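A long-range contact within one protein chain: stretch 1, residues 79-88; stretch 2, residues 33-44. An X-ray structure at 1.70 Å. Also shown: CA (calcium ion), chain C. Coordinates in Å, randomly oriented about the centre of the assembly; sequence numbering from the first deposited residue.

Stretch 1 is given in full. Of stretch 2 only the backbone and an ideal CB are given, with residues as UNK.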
# COMPACT_ATOMS: atom_id res chain seq x y z
N SER A 79 9.31 1.82 -6.45
CA SER A 79 8.46 0.76 -6.98
C SER A 79 8.02 1.05 -8.41
O SER A 79 7.68 2.18 -8.75
CB SER A 79 7.22 0.58 -6.09
OG SER A 79 6.35 -0.40 -6.63
N MSE A 80 8.04 0.02 -9.24
CA MSE A 80 7.62 0.16 -10.63
C MSE A 80 6.10 0.16 -10.72
O MSE A 80 5.53 0.46 -11.77
CB MSE A 80 8.18 -1.00 -11.47
CG MSE A 80 9.68 -0.91 -11.72
SE MSE A 80 10.11 0.56 -12.88
CE MSE A 80 10.34 1.93 -11.55
N PHE A 81 5.44 -0.17 -9.61
CA PHE A 81 3.98 -0.21 -9.58
C PHE A 81 3.36 1.02 -8.94
O PHE A 81 2.21 0.99 -8.49
CB PHE A 81 3.52 -1.48 -8.88
CG PHE A 81 4.17 -2.73 -9.41
CD1 PHE A 81 5.34 -3.21 -8.85
CD2 PHE A 81 3.63 -3.38 -10.52
CE1 PHE A 81 5.98 -4.33 -9.38
CE2 PHE A 81 4.26 -4.50 -11.06
CZ PHE A 81 5.44 -4.97 -10.49
N ILE A 82 4.14 2.09 -8.89
CA ILE A 82 3.68 3.35 -8.34
C ILE A 82 3.94 4.44 -9.37
O ILE A 82 5.07 4.59 -9.86
CB ILE A 82 4.41 3.71 -7.03
CG1 ILE A 82 4.08 2.67 -5.95
CG2 ILE A 82 4.01 5.11 -6.57
CD1 ILE A 82 4.75 2.93 -4.61
N THR A 83 2.90 5.19 -9.72
CA THR A 83 3.02 6.27 -10.68
C THR A 83 2.80 7.59 -9.98
O THR A 83 2.43 7.63 -8.80
CB THR A 83 2.00 6.11 -11.83
OG1 THR A 83 0.68 6.07 -11.30
CG2 THR A 83 2.27 4.82 -12.60
N GLN A 84 3.04 8.69 -10.68
CA GLN A 84 2.85 10.00 -10.06
C GLN A 84 2.07 10.93 -10.97
O GLN A 84 2.33 11.02 -12.16
CB GLN A 84 4.21 10.60 -9.70
CG GLN A 84 4.12 11.85 -8.83
CD GLN A 84 5.41 12.13 -8.07
OE1 GLN A 84 6.47 12.28 -8.67
NE2 GLN A 84 5.31 12.19 -6.75
N ALA A 85 1.10 11.62 -10.38
CA ALA A 85 0.27 12.56 -11.11
C ALA A 85 0.69 13.98 -10.74
O ALA A 85 0.85 14.30 -9.57
CB ALA A 85 -1.20 12.34 -10.75
N MSE A 86 0.89 14.81 -11.76
CA MSE A 86 1.28 16.20 -11.55
C MSE A 86 0.21 17.14 -12.07
O MSE A 86 -0.43 16.86 -13.09
CB MSE A 86 2.61 16.51 -12.26
CG MSE A 86 3.85 16.05 -11.51
SE MSE A 86 4.12 14.15 -11.53
CE MSE A 86 5.60 14.08 -12.77
N SER A 87 0.01 18.26 -11.38
CA SER A 87 -1.00 19.23 -11.77
C SER A 87 -0.42 20.57 -12.19
O SER A 87 0.47 21.11 -11.53
CB SER A 87 -1.99 19.44 -10.62
OG SER A 87 -3.06 20.28 -11.01
N ASN A 88 -0.92 21.10 -13.30
CA ASN A 88 -0.50 22.39 -13.83
C ASN A 88 -1.70 23.30 -13.61
O ASN A 88 -2.58 23.41 -14.47
CB ASN A 88 -0.18 22.27 -15.32
CG ASN A 88 0.53 23.49 -15.87
OD1 ASN A 88 1.03 23.47 -17.00
ND2 ASN A 88 0.59 24.55 -15.08
N UNK A 33 1.31 22.86 -9.30
CA UNK A 33 2.58 22.30 -8.89
C UNK A 33 2.47 21.13 -7.93
O UNK A 33 3.48 20.54 -7.55
CB UNK A 33 3.43 23.40 -8.25
N UNK A 34 1.25 20.79 -7.54
CA UNK A 34 1.05 19.68 -6.62
C UNK A 34 1.13 18.32 -7.29
O UNK A 34 0.84 18.19 -8.48
CB UNK A 34 -0.31 19.82 -5.93
N UNK A 35 1.53 17.31 -6.54
CA UNK A 35 1.64 15.96 -7.08
C UNK A 35 1.26 14.90 -6.07
O UNK A 35 1.13 15.18 -4.87
CB UNK A 35 3.06 15.71 -7.58
N UNK A 36 1.08 13.68 -6.55
CA UNK A 36 0.73 12.58 -5.68
C UNK A 36 1.16 11.26 -6.29
O UNK A 36 1.06 11.06 -7.50
CB UNK A 36 -0.77 12.58 -5.40
N UNK A 37 1.67 10.37 -5.44
CA UNK A 37 2.09 9.05 -5.87
C UNK A 37 0.82 8.20 -5.81
O UNK A 37 0.03 8.34 -4.88
CB UNK A 37 3.22 8.48 -5.00
N UNK A 38 0.64 7.31 -6.77
CA UNK A 38 -0.55 6.46 -6.78
C UNK A 38 -0.31 5.03 -7.24
O UNK A 38 0.61 4.75 -8.02
CB UNK A 38 -1.61 7.09 -7.68
N UNK A 39 -1.14 4.14 -6.72
CA UNK A 39 -1.10 2.73 -7.06
C UNK A 39 -1.26 2.63 -8.58
O UNK A 39 -2.19 3.19 -9.15
CB UNK A 39 -2.18 1.94 -6.32
N UNK A 40 -0.34 1.91 -9.23
CA UNK A 40 -0.42 1.79 -10.68
C UNK A 40 -1.80 1.32 -11.10
O UNK A 40 -2.34 0.37 -10.54
CB UNK A 40 0.65 0.83 -11.20
N UNK A 41 -2.38 2.01 -12.08
CA UNK A 41 -3.69 1.66 -12.58
C UNK A 41 -4.88 2.13 -11.76
O UNK A 41 -6.01 1.87 -12.16
CB UNK A 41 -3.77 0.14 -12.71
N UNK A 42 -4.66 2.83 -10.65
CA UNK A 42 -5.79 3.27 -9.82
C UNK A 42 -6.54 4.48 -10.34
O UNK A 42 -7.61 4.82 -9.83
CB UNK A 42 -5.29 3.58 -8.41
N UNK A 43 -6.01 5.14 -11.36
CA UNK A 43 -6.67 6.32 -11.91
C UNK A 43 -8.05 5.99 -12.51
O UNK A 43 -8.19 5.02 -13.22
CB UNK A 43 -5.78 6.96 -12.98
N UNK A 44 -9.07 6.80 -12.21
CA UNK A 44 -10.39 6.57 -12.78
C UNK A 44 -10.62 7.67 -13.81
O UNK A 44 -11.11 7.43 -14.91
CB UNK A 44 -11.48 6.56 -11.71
CA CA C . -7.46 2.78 -13.96

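The two strands run antiparallel, their N-to-C directions 147° apart, so backbone pairing limits where side chains can go. Position 33 has phi 78°, which by itself favours glycine, and its CA-to-CB bond points away from stretch 1. It is Gly-33, whose N donates to Ser-87 O (3.0 Å). Position 34, at -79/152, is open to many residues, its ideal CB lying 5.0 Å from Ser-87 CB; it is Gly-34, whose O accepts from Ser-87 N (3.0 Å).

At position 35 the ideal CB sits 3.3 Å from Ala-85 O, a tight approach, and shares a face with Gln-84 and Met-86. A small or polar side chain would suit. Ser-35 is found, chi1 p, its CB 4.1 Å from Met-86 CG; its OG stays 3.7 Å from Gln-84 NE2.

Position 36 turns to the opposite face, beside the methyl of Ala-85, where apolar residues of several sizes could serve. Val-36 places CG1 4.0 Å from Ala-85 CB, while its backbone N and O both bond to Ala-85, N to O at 3.1 Å and O to N at 2.9 Å.

Position 37 returns to the face of Ile-82 and Gln-84: its ideal CB is 3.8 Å from Ile-82 CG2 and 4.6 Å from Gln-84 NE2. An aromatic or long aliphatic side chain could cover both. With Tyr-37, chi1 m, Gln-84 NE2 lies over one ring face, 3.1 Å from CZ, and Ile-82 CG2 is 3.8 Å from CB.

Position 38 shares its face with Thr-83 and Ala-85, a mixed surface of hydroxyl and methyls that would accept a branched or other apolar residue. Leu-38 brings CD2 to 3.8 Å from Ala-85 CB and CG to 3.2 Å from Thr-83 OG1. Its N donates to Thr-83 O (2.7 Å).

Position 39 has its ideal CB 5.0 Å from Phe-81 O, leaving the choice wide; Gln-39 covers little of stretch 1.

At position 40 the ideal CB crowds Phe-81 O at 3.1 Å, but a long side chain can continue past the carbonyl beside the phenyl ring. Gln-40 does so, NE2 standing at the ring edge 3.4 Å from Phe-81 CD2, while its N donates to Phe-81 O (2.8 Å).

Position 41, phi 80°, favours glycine: Gly-41, whose O binds calcium at 2.5 Å. Position 42 meets nothing of stretch 1; Ser-42 OG closes the type II turn onto Gln-39 O (2.8 Å). Position 43 points toward stretch 1 from a distance that only a long side chain spans: selenomethionine Met-43 reaches Ala-85 CB with CE (4.4 Å). Position 44, out of reach and unconstrained here, is Val-44.

Stretch 2 33-44: GGSVYLQQGSMV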
# COMPACT_ATOMS: atom_id res chain seq x y z
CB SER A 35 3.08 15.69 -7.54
OG SER A 35 3.94 15.58 -6.43
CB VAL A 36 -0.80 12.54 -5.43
CG1 VAL A 36 -1.55 12.45 -6.75
CG2 VAL A 36 -1.15 11.37 -4.53
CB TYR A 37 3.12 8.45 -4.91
CG TYR A 37 4.43 9.20 -4.81
CD1 TYR A 37 4.60 10.23 -3.87
CD2 TYR A 37 5.50 8.87 -5.63
CE1 TYR A 37 5.81 10.90 -3.76
CE2 TYR A 37 6.72 9.54 -5.52
CZ TYR A 37 6.87 10.55 -4.59
OH TYR A 37 8.08 11.20 -4.49
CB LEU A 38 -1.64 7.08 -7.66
CG LEU A 38 -1.26 7.39 -9.10
CD1 LEU A 38 -2.28 6.82 -10.07
CD2 LEU A 38 -1.16 8.90 -9.25
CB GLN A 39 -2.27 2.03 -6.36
CG GLN A 39 -2.51 0.59 -6.76
CD GLN A 39 -3.79 0.04 -6.14
OE1 GLN A 39 -3.80 -0.33 -4.96
NE2 GLN A 39 -4.87 0.02 -6.91
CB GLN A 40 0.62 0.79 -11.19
CG GLN A 40 0.70 0.76 -12.71
CD GLN A 40 1.44 -0.45 -13.24
OE1 GLN A 40 1.83 -0.48 -14.41
NE2 GLN A 40 1.61 -1.46 -12.40
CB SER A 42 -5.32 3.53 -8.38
OG SER A 42 -4.41 4.61 -8.31
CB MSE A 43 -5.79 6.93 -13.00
CG MSE A 43 -6.38 8.16 -13.64
SE MSE A 43 -6.32 9.64 -12.43
CE MSE A 43 -4.49 10.16 -12.79
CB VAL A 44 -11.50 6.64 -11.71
CG1 VAL A 44 -12.87 6.45 -12.36
CG2 VAL A 44 -11.25 5.55 -10.67
O HOH W 1 -6.62 0.77 -15.24
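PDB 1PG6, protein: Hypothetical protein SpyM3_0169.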